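Local atomic coordinates of scaffolding protein (Clostridium cellulolyticum, PDB entry 1G43), a protein that carries, as part of a cellulosomal scaffoldin, a family IIIa cellulose-binding module that probably anchors the enzyme complex to crystalline cellulose. Residues 4-9 / 148-153; 8-13 / 133-138; 74-79 / 98-103. All blocks are in the same frame, centred on the assembly; numbering follows the deposited sequence.

Contact 1 of 3, residues 4-9 / 148-153; sequences GVVSVQ and AFVGGT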
loop_
_atom_site.group_PDB
_atom_site.type_symbol
_atom_site.label_atom_id
_atom_site.label_comp_id
_atom_site.label_asym_id
_atom_site.label_seq_id
_atom_site.Cartn_x
_atom_site.Cartn_y
_atom_site.Cartn_z
ATOM N N GLY A 4 -12.735 -8.758 -5.289
ATOM C CA GLY A 4 -12.153 -8.990 -6.609
ATOM C C GLY A 4 -12.431 -7.901 -7.638
ATOM O O GLY A 4 -12.405 -8.137 -8.848
ATOM N N VAL A 5 -12.715 -6.707 -7.137
ATOM C CA VAL A 5 -12.975 -5.545 -7.960
ATOM C C VAL A 5 -11.633 -5.111 -8.519
ATOM O O VAL A 5 -11.552 -4.453 -9.559
ATOM C CB VAL A 5 -13.604 -4.454 -7.089
ATOM C CG1 VAL A 5 -13.187 -3.066 -7.563
ATOM C CG2 VAL A 5 -15.131 -4.600 -7.149
ATOM N N VAL A 6 -10.571 -5.483 -7.809
ATOM C CA VAL A 6 -9.199 -5.179 -8.238
ATOM C C VAL A 6 -8.275 -6.329 -7.871
ATOM O O VAL A 6 -8.570 -7.122 -6.987
ATOM C CB VAL A 6 -8.655 -3.875 -7.596
ATOM C CG1 VAL A 6 -9.592 -2.746 -7.904
ATOM C CG2 VAL A 6 -8.480 -4.031 -6.093
ATOM N N SER A 7 -7.165 -6.422 -8.577
ATOM C CA SER A 7 -6.164 -7.438 -8.319
ATOM C C SER A 7 -4.957 -6.621 -7.849
ATOM O O SER A 7 -4.762 -5.501 -8.323
ATOM C CB SER A 7 -5.839 -8.148 -9.636
ATOM O OG SER A 7 -4.669 -8.964 -9.543
ATOM N N VAL A 8 -4.137 -7.146 -6.947
ATOM C CA VAL A 8 -2.972 -6.357 -6.515
ATOM C C VAL A 8 -1.641 -7.108 -6.413
ATOM O O VAL A 8 -1.589 -8.233 -5.924
ATOM C CB VAL A 8 -3.222 -5.695 -5.146
ATOM C CG1 VAL A 8 -1.965 -4.897 -4.728
ATOM C CG2 VAL A 8 -4.464 -4.806 -5.207
ATOM N N GLN A 9 -0.574 -6.495 -6.892
ATOM C CA GLN A 9 0.742 -7.098 -6.787
ATOM C C GLN A 9 1.593 -6.230 -5.883
ATOM O O GLN A 9 1.356 -5.017 -5.755
ATOM C CB GLN A 9 1.391 -7.253 -8.148
ATOM C CG GLN A 9 0.970 -8.516 -8.846
ATOM C CD GLN A 9 1.722 -8.718 -10.133
ATOM O OE1 GLN A 9 1.674 -7.880 -11.043
ATOM N NE2 GLN A 9 2.434 -9.817 -10.221
ATOM N N ALA A 148 -6.460 -4.192 0.072
ATOM C CA ALA A 148 -6.956 -3.139 -0.778
ATOM C C ALA A 148 -8.447 -3.078 -0.542
ATOM O O ALA A 148 -9.132 -4.115 -0.583
ATOM C CB ALA A 148 -6.669 -3.450 -2.222
ATOM N N PHE A 149 -8.930 -1.862 -0.271
ATOM C CA PHE A 149 -10.341 -1.585 -0.024
ATOM C C PHE A 149 -10.860 -0.642 -1.077
ATOM O O PHE A 149 -10.201 0.328 -1.443
ATOM C CB PHE A 149 -10.552 -0.900 1.322
ATOM C CG PHE A 149 -10.254 -1.769 2.496
ATOM C CD1 PHE A 149 -8.948 -1.983 2.902
ATOM C CD2 PHE A 149 -11.281 -2.388 3.184
ATOM C CE1 PHE A 149 -8.666 -2.807 3.983
ATOM C CE2 PHE A 149 -11.011 -3.215 4.265
ATOM C CZ PHE A 149 -9.684 -3.423 4.661
ATOM N N VAL A 150 -12.055 -0.935 -1.568
ATOM C CA VAL A 150 -12.671 -0.078 -2.557
ATOM C C VAL A 150 -13.970 0.382 -1.958
ATOM O O VAL A 150 -14.831 -0.447 -1.593
ATOM C CB VAL A 150 -12.932 -0.835 -3.830
ATOM C CG1 VAL A 150 -13.830 -0.021 -4.733
ATOM C CG2 VAL A 150 -11.600 -1.116 -4.520
ATOM N N GLY A 151 -14.109 1.699 -1.816
ATOM C CA GLY A 151 -15.329 2.239 -1.240
ATOM C C GLY A 151 -15.606 1.758 0.182
ATOM O O GLY A 151 -16.748 1.810 0.648
ATOM N N GLY A 152 -14.591 1.284 0.894
ATOM C CA GLY A 152 -14.848 0.853 2.258
ATOM C C GLY A 152 -15.006 -0.638 2.450
ATOM O O GLY A 152 -15.182 -1.081 3.575
ATOM N N THR A 153 -14.964 -1.418 1.378
ATOM C CA THR A 153 -15.071 -2.865 1.528
ATOM C C THR A 153 -13.871 -3.573 0.881
ATOM O O THR A 153 -13.365 -3.149 -0.167
ATOM C CB THR A 153 -16.400 -3.414 0.930
ATOM O OG1 THR A 153 -16.337 -3.395 -0.504
ATOM C CG2 THR A 153 -17.581 -2.549 1.378
#
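V5 and V150 meet methyl to methyl, V5 CG1 lying 3.9 Å from V150 CG2, where the first strand of the module faces a strand of the other sheet of the beta-sandwich. Strands 6-9 and 148-150 run nearly antiparallel, at 156°, but their axes stay 8.9 Å apart, too far for backbone pairing, and what fills the gap is entirely aliphatic. V150 CG2 serves two valines: with CG1 anti to the backbone N (chi1 168°), this methyl reaches both V5 CG1 and, at 4.3 Å, V6 CG1. Deeper in, A148 offers a single methyl to two valines. Its CB sits 4.0 Å from V8 CG2, and V6 CG2 approaches the same CB at 4.3 Å. This inner part is buried: A148 also rests on L43, V8 on I146 and Y156, and V6 on I36 and A155.

The outer end is closely packed but lies toward solvent. V5 and V150 are both partly exposed, and beyond V150 the chain turns through G151 and G152 in a type I' beta turn, closed by T153 N to V150 O at 3.1 Å, with V150 N to T153 O returned at 2.9 Å. Both exposed glycines have positive phi, as this turn requires.

No hydrogen bond joins the two segments: van der Waals contact and buried methyls hold them, and the nearby polar link is the backbone bond of G4 with A155.

Contact 2 of 3, residues 8-13 / 133-138; sequences VQFNNG and SYTAAG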
loop_
_atom_site.group_PDB
_atom_site.type_symbol
_atom_site.label_atom_id
_atom_site.label_comp_id
_atom_site.label_asym_id
_atom_site.label_seq_id
_atom_site.Cartn_x
_atom_site.Cartn_y
_atom_site.Cartn_z
ATOM N N VAL A 8 -4.137 -7.146 -6.947
ATOM C CA VAL A 8 -2.972 -6.357 -6.515
ATOM C C VAL A 8 -1.641 -7.108 -6.413
ATOM O O VAL A 8 -1.589 -8.233 -5.924
ATOM C CB VAL A 8 -3.222 -5.695 -5.146
ATOM C CG1 VAL A 8 -1.965 -4.897 -4.728
ATOM C CG2 VAL A 8 -4.464 -4.806 -5.207
ATOM N N GLN A 9 -0.574 -6.495 -6.892
ATOM C CA GLN A 9 0.742 -7.098 -6.787
ATOM C C GLN A 9 1.593 -6.230 -5.883
ATOM O O GLN A 9 1.356 -5.017 -5.755
ATOM C CB GLN A 9 1.391 -7.253 -8.148
ATOM C CG GLN A 9 0.970 -8.516 -8.846
ATOM C CD GLN A 9 1.722 -8.718 -10.133
ATOM O OE1 GLN A 9 1.674 -7.880 -11.043
ATOM N NE2 GLN A 9 2.434 -9.817 -10.221
ATOM N N PHE A 10 2.602 -6.843 -5.275
ATOM C CA PHE A 10 3.431 -6.155 -4.311
ATOM C C PHE A 10 4.920 -6.471 -4.457
ATOM O O PHE A 10 5.280 -7.479 -5.040
ATOM C CB PHE A 10 2.918 -6.567 -2.928
ATOM C CG PHE A 10 3.790 -6.144 -1.786
ATOM C CD1 PHE A 10 3.561 -4.956 -1.129
ATOM C CD2 PHE A 10 4.815 -6.957 -1.351
ATOM C CE1 PHE A 10 4.349 -4.570 -0.025
ATOM C CE2 PHE A 10 5.601 -6.593 -0.272
ATOM C CZ PHE A 10 5.371 -5.397 0.397
ATOM N N ASN A 11 5.774 -5.584 -3.940
ATOM C CA ASN A 11 7.233 -5.762 -3.940
ATOM C C ASN A 11 7.818 -4.695 -3.019
ATOM O O ASN A 11 7.187 -3.661 -2.802
ATOM C CB ASN A 11 7.829 -5.680 -5.381
ATOM C CG ASN A 11 8.513 -4.328 -5.718
ATOM O OD1 ASN A 11 9.472 -3.896 -5.063
ATOM N ND2 ASN A 11 8.032 -3.675 -6.780
ATOM N N ASN A 12 8.970 -4.970 -2.422
ATOM C CA ASN A 12 9.641 -3.996 -1.567
ATOM C C ASN A 12 11.137 -3.980 -1.914
ATOM O O ASN A 12 11.987 -3.724 -1.065
ATOM C CB ASN A 12 9.445 -4.322 -0.078
ATOM C CG ASN A 12 9.785 -5.754 0.250
ATOM O OD1 ASN A 12 10.506 -6.425 -0.500
ATOM N ND2 ASN A 12 9.276 -6.235 1.377
ATOM N N GLY A 13 11.456 -4.251 -3.173
ATOM C CA GLY A 13 12.851 -4.259 -3.590
ATOM C C GLY A 13 13.697 -5.110 -2.663
ATOM O O GLY A 13 14.851 -4.776 -2.365
ATOM N N SER A 133 2.741 -7.876 7.316
ATOM C CA SER A 133 2.737 -7.809 5.854
ATOM C C SER A 133 4.116 -7.950 5.232
ATOM O O SER A 133 4.265 -7.776 4.036
ATOM C CB SER A 133 2.135 -6.489 5.370
ATOM O OG SER A 133 0.814 -6.335 5.838
ATOM N N TYR A 134 5.123 -8.274 6.028
ATOM C CA TYR A 134 6.457 -8.358 5.475
ATOM C C TYR A 134 6.914 -9.653 4.847
ATOM O O TYR A 134 6.727 -10.746 5.370
ATOM C CB TYR A 134 7.515 -7.941 6.522
ATOM C CG TYR A 134 8.964 -8.059 6.007
ATOM C CD1 TYR A 134 9.477 -7.153 5.077
ATOM C CD2 TYR A 134 9.780 -9.132 6.387
ATOM C CE1 TYR A 134 10.776 -7.319 4.529
ATOM C CE2 TYR A 134 11.080 -9.307 5.842
ATOM C CZ TYR A 134 11.562 -8.399 4.916
ATOM O OH TYR A 134 12.799 -8.578 4.372
ATOM N N THR A 135 7.513 -9.494 3.684
ATOM C CA THR A 135 8.131 -10.579 2.962
ATOM C C THR A 135 9.097 -9.941 1.984
ATOM O O THR A 135 8.785 -8.951 1.331
ATOM C CB THR A 135 7.129 -11.467 2.209
ATOM O OG1 THR A 135 7.841 -12.599 1.706
ATOM C CG2 THR A 135 6.494 -10.735 1.049
ATOM N N ALA A 136 10.296 -10.499 1.903
ATOM C CA ALA A 136 11.295 -9.961 0.986
ATOM C C ALA A 136 10.845 -10.330 -0.414
ATOM O O ALA A 136 10.863 -11.489 -0.784
ATOM C CB ALA A 136 12.650 -10.552 1.289
ATOM N N ALA A 137 10.401 -9.329 -1.168
ATOM C CA ALA A 137 9.924 -9.507 -2.527
ATOM C C ALA A 137 10.679 -8.506 -3.379
ATOM O O ALA A 137 10.507 -7.285 -3.240
ATOM C CB ALA A 137 8.456 -9.237 -2.586
ATOM N N GLY A 138 11.520 -9.030 -4.264
ATOM C CA GLY A 138 12.328 -8.184 -5.107
ATOM C C GLY A 138 11.644 -7.791 -6.380
ATOM O O GLY A 138 12.047 -6.818 -7.021
#
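At the end of the first strand of the beta-sandwich, an Asx turn at N11-G13 receives the loop 133-138, an irregular stretch between strands 126-127 and 147-150. N11 OD1 accepts from G13 N at 2.8 Å, in the plane of the side-chain carbonyl, and the chain bends around N12, the residue that does most of the joining.

N12 grips the loop from its backbone and from both ends of its amide. Its backbone N donates to A137 O at 2.9 Å, while its OD1 accepts a hydrogen bond from A137 N at 3.0 Å, so main chain and side chain together engage both polar backbone atoms of A137. Chi1 of 51° sets CG between the backbone N and the carbonyl carbon, folding the amide back close to its own backbone, where both can address A137. The other amide end, ND2, donates to T135 O at 2.8 Å; this bond is bent, 138° at the hydrogen, and the donor stands above the carbonyl plane.

Around these hydrogen bonds the packing is mixed. A137 CB turns toward the strand, 3.9 Å from N11 CA, and more distantly meets the ring of F10, whose edge is near T135 O. F10 also meets the ring of W143, whose NE1 donates to S133 O. The buried hydroxyl of S133 bonds to K145 O and Y46 N, whereas Y134 OH returns to S15 O, just beyond G13. The side chain of Y134 is about 8 Å from the bound calcium ion. It crosses that of N12 at about a right angle, with CE1 3.7 Å from N12 ND2.

Contact 3 of 3, residues 74-79 / 98-103; sequences TSKVTG and ALNSDA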
loop_
_atom_site.group_PDB
_atom_site.type_symbol
_atom_site.label_atom_id
_atom_site.label_comp_id
_atom_site.label_asym_id
_atom_site.label_seq_id
_atom_site.Cartn_x
_atom_site.Cartn_y
_atom_site.Cartn_z
ATOM N N THR A 74 1.816 10.893 -8.631
ATOM C CA THR A 74 2.762 10.901 -7.499
ATOM C C THR A 74 2.437 11.871 -6.349
ATOM O O THR A 74 2.407 11.474 -5.180
ATOM C CB THR A 74 4.178 11.191 -7.977
ATOM O OG1 THR A 74 4.597 10.136 -8.844
ATOM C CG2 THR A 74 5.137 11.273 -6.791
ATOM N N SER A 75 2.177 13.125 -6.681
ATOM C CA SER A 75 1.874 14.111 -5.663
ATOM C C SER A 75 0.486 13.945 -5.033
ATOM O O SER A 75 0.197 14.592 -4.038
ATOM C CB SER A 75 2.015 15.546 -6.248
ATOM O OG SER A 75 1.027 15.820 -7.238
ATOM N N LYS A 76 -0.361 13.084 -5.592
ATOM C CA LYS A 76 -1.707 12.875 -5.071
ATOM C C LYS A 76 -1.879 11.756 -4.058
ATOM O O LYS A 76 -2.989 11.495 -3.603
ATOM C CB LYS A 76 -2.680 12.590 -6.212
ATOM C CG LYS A 76 -3.347 13.817 -6.739
ATOM C CD LYS A 76 -2.591 14.447 -7.860
ATOM C CE LYS A 76 -3.209 15.788 -8.204
ATOM N NZ LYS A 76 -2.889 16.131 -9.603
ATOM N N VAL A 77 -0.797 11.095 -3.699
ATOM C CA VAL A 77 -0.875 10.004 -2.748
ATOM C C VAL A 77 -0.579 10.437 -1.318
ATOM O O VAL A 77 0.304 11.233 -1.080
ATOM C CB VAL A 77 0.088 8.889 -3.199
ATOM C CG1 VAL A 77 0.062 7.718 -2.224
ATOM C CG2 VAL A 77 -0.290 8.466 -4.597
ATOM N N THR A 78 -1.330 9.930 -0.359
ATOM C CA THR A 78 -1.076 10.276 1.028
ATOM C C THR A 78 -0.960 8.980 1.832
ATOM O O THR A 78 -1.513 7.933 1.433
ATOM C CB THR A 78 -2.222 11.136 1.643
ATOM O OG1 THR A 78 -3.421 10.358 1.737
ATOM C CG2 THR A 78 -2.479 12.354 0.797
ATOM N N GLY A 79 -0.252 9.069 2.957
ATOM C CA GLY A 79 -0.054 7.924 3.816
ATOM C C GLY A 79 -0.470 8.258 5.228
ATOM O O GLY A 79 -0.296 9.389 5.662
ATOM N N ALA A 98 -3.700 6.293 0.564
ATOM C CA ALA A 98 -4.919 6.785 -0.068
ATOM C C ALA A 98 -4.545 7.787 -1.132
ATOM O O ALA A 98 -3.394 8.164 -1.230
ATOM C CB ALA A 98 -5.804 7.436 0.950
ATOM N N LEU A 99 -5.518 8.217 -1.928
ATOM C CA LEU A 99 -5.274 9.198 -2.983
ATOM C C LEU A 99 -6.282 10.344 -2.876
ATOM O O LEU A 99 -7.438 10.133 -2.514
ATOM C CB LEU A 99 -5.354 8.549 -4.367
ATOM C CG LEU A 99 -4.350 7.423 -4.646
ATOM C CD1 LEU A 99 -4.979 6.102 -4.305
ATOM C CD2 LEU A 99 -3.950 7.414 -6.093
ATOM N N ASN A 100 -5.839 11.564 -3.169
ATOM C CA ASN A 100 -6.721 12.729 -3.068
ATOM C C ASN A 100 -7.958 12.648 -3.986
ATOM O O ASN A 100 -8.025 11.878 -4.943
ATOM C CB ASN A 100 -5.949 14.020 -3.369
ATOM C CG ASN A 100 -4.758 14.234 -2.432
ATOM O OD1 ASN A 100 -4.839 13.954 -1.224
ATOM N ND2 ASN A 100 -3.641 14.756 -2.989
ATOM N N SER A 101 -8.933 13.485 -3.676
ATOM C CA SER A 101 -10.197 13.518 -4.397
ATOM C C SER A 101 -10.094 13.632 -5.918
ATOM O O SER A 101 -10.963 13.142 -6.648
ATOM C CB SER A 101 -11.038 14.671 -3.850
ATOM O OG SER A 101 -10.371 15.917 -4.058
ATOM N N ASP A 102 -9.030 14.260 -6.406
ATOM C CA ASP A 102 -8.891 14.433 -7.839
ATOM C C ASP A 102 -7.819 13.581 -8.492
ATOM O O ASP A 102 -7.354 13.888 -9.599
ATOM C CB ASP A 102 -8.672 15.927 -8.153
ATOM C CG ASP A 102 -7.390 16.486 -7.533
ATOM O OD1 ASP A 102 -6.948 16.024 -6.431
ATOM O OD2 ASP A 102 -6.827 17.408 -8.154
ATOM N N ALA A 103 -7.409 12.506 -7.822
ATOM C CA ALA A 103 -6.388 11.640 -8.392
ATOM C C ALA A 103 -6.793 11.250 -9.816
ATOM O O ALA A 103 -5.951 11.207 -10.731
ATOM C CB ALA A 103 -6.232 10.396 -7.533
#
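Strands 77-88 and 91-99 form an antiparallel beta hairpin in one sheet of the sandwich, and residues 77-78 and 98-99 pair at its open end, where T78 and A98 form a hydrogen-bonded pair and V77 and L99 a non-hydrogen-bonded one. T78 N donates to A98 O and A98 N to T78 O, both at 2.9 Å and nearly straight. The pairing runs on past the strand ends: N100 N reaches K76 O at 2.9 Å, approaching nearly along the C=O axis, before N100-A103 makes a type I turn.

V77 and L99 share the buried face, lying side by side and pointing the same way, with V77 CG2 4.1 Å from L99 CD2; V77 also packs on C59 and A62 of strand 55-66. On the other face T78 sits beside A98, and T78 CG2 touches N100 OD1 at 3.5 Å.

Beyond the strands, K76 is the residue most covered by the opposite segment. Bent at chi2 (90°), its side chain crosses N100 and D102 at about a right angle. Its charge lies near D102 but beyond a salt bridge, K76 NZ standing 4.4 Å from D102 OD2.

Contacts 1 and 2 both use strand 6-11 and share V8 and Q9, yet their centres lie about 17 Å apart and their chemistry is opposed: contact 1 is a buried, wholly aliphatic meeting of two sheets, contact 2 a partly buried join of strand end and loop, built mainly on asparagine and backbone hydrogen bonds. Contact 3 is partly buried too, but its bonds are those of neighbouring strands within one sheet, with an apolar inner face and polar and charged residues at the exposed margin. It reaches the same sheet as contact 1 without touching it, and lies across the chain's centre from contact 2. Along the sequence it is nested inside the long loops the other two close.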